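Local coordinates for papain-like protease (Human betacoronavirus 2c EMC/2012, PDB 4RNA) that acts as a viral cysteine protease of the papain-like peptidase family, probably cleaving the coronavirus replicase polyprotein, at the interface of chains A and B. Numbering follows the deposited sequence. Chains: chain A/B, papain-like protease.

The interface of chains A and B. Residues chain A 60, 79-80; chain B 169, 173, 212.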
# COMPACT_ATOMS: atom_id res chain seq x y z
N ASP A 60 9.93 9.93 -13.81
CA ASP A 60 11.13 9.67 -12.96
C ASP A 60 12.22 10.54 -13.45
O ASP A 60 12.03 11.26 -14.41
CB ASP A 60 11.56 8.16 -12.86
CG ASP A 60 11.93 7.52 -14.24
OD1 ASP A 60 12.36 8.26 -15.18
OD2 ASP A 60 11.81 6.25 -14.37
N PRO A 79 8.60 6.12 -5.25
CA PRO A 79 9.19 6.61 -6.47
C PRO A 79 8.53 5.95 -7.64
O PRO A 79 8.63 6.47 -8.75
CB PRO A 79 10.67 6.18 -6.36
CG PRO A 79 10.75 5.20 -5.25
CD PRO A 79 9.55 5.39 -4.38
N THR A 80 7.76 4.89 -7.41
CA THR A 80 7.05 4.27 -8.55
C THR A 80 5.63 4.84 -8.81
O THR A 80 4.91 4.44 -9.72
CB THR A 80 6.88 2.75 -8.33
OG1 THR A 80 5.87 2.48 -7.30
CG2 THR A 80 8.32 2.03 -8.00
N SER B 169 9.82 -3.54 -8.06
CA SER B 169 10.48 -2.26 -7.71
C SER B 169 9.66 -1.52 -6.67
O SER B 169 10.23 -0.93 -5.75
CB SER B 169 10.81 -1.37 -8.96
OG SER B 169 11.58 -2.16 -9.91
N HIS B 173 11.02 -0.61 -2.81
CA HIS B 173 11.10 0.72 -2.27
C HIS B 173 10.24 0.90 -1.05
O HIS B 173 10.65 1.54 -0.09
CB HIS B 173 10.96 1.81 -3.41
CG HIS B 173 12.16 1.82 -4.40
ND1 HIS B 173 13.12 2.79 -4.40
CD2 HIS B 173 12.54 0.90 -5.39
CE1 HIS B 173 14.05 2.51 -5.36
NE2 HIS B 173 13.70 1.36 -5.95
N VAL B 212 15.62 6.31 -8.51
CA VAL B 212 14.76 5.85 -9.56
C VAL B 212 14.84 6.76 -10.76
O VAL B 212 14.62 7.93 -10.65
CB VAL B 212 13.31 5.69 -9.05
CG1 VAL B 212 12.40 5.32 -10.22
CG2 VAL B 212 13.32 4.59 -7.95
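A:Pro79 packs against B:His173 and B:Val212, and A:Thr80 against B:Ser169, where a turn with near-helical backbone angles (phi/psi -71/-14° at the proline, similar at the threonine), just before helix 81-92 of chain A, comes up against helix 168-176 and the end of the short strand 210-212 of chain B. The proline ring carries most of the contact, lodged between the valine and the histidine. Its CB lies 3.5 Å from CG2 of B:Val212, a rather tight carbon contact, while its CG comes from above the B:His173 imidazole plane, outside the CG–ND1 side, 3.5 Å from ND1. The plane of the pyrrolidine ring stands nearly perpendicular to that of the imidazole, while the two side chains run obliquely past each other, and CD of A:Pro79 reaches CB of the histidine at 4.0 Å. Within chain B, the backbone oxygen of B:Ser169, one helical turn earlier, lies at the edge of the imidazole and in its plane. B:Val212 splits its two methyls between partners: with CG1 anti to the backbone N (chi1 175°), that branch turns to CB of A:Asp60, 4.0 Å away, and CG2 is left to the proline. The backbone oxygen of the valine is also 3.8 Å from the same A:Asp60 CB. A looser touch comes from A:Thr80, whose methyl CG2 rests 4.0 Å from the backbone carbonyl carbon C of B:Ser169. Among these side chains the contact is made by van der Waals packing, hiding 174 Å² in total. Although the structure alone does not show that the protease pairs this way in solution, the patch, repeated by the two-fold symmetry, adds a small apolar contact that helps hold the two copies together in the deposited dimer.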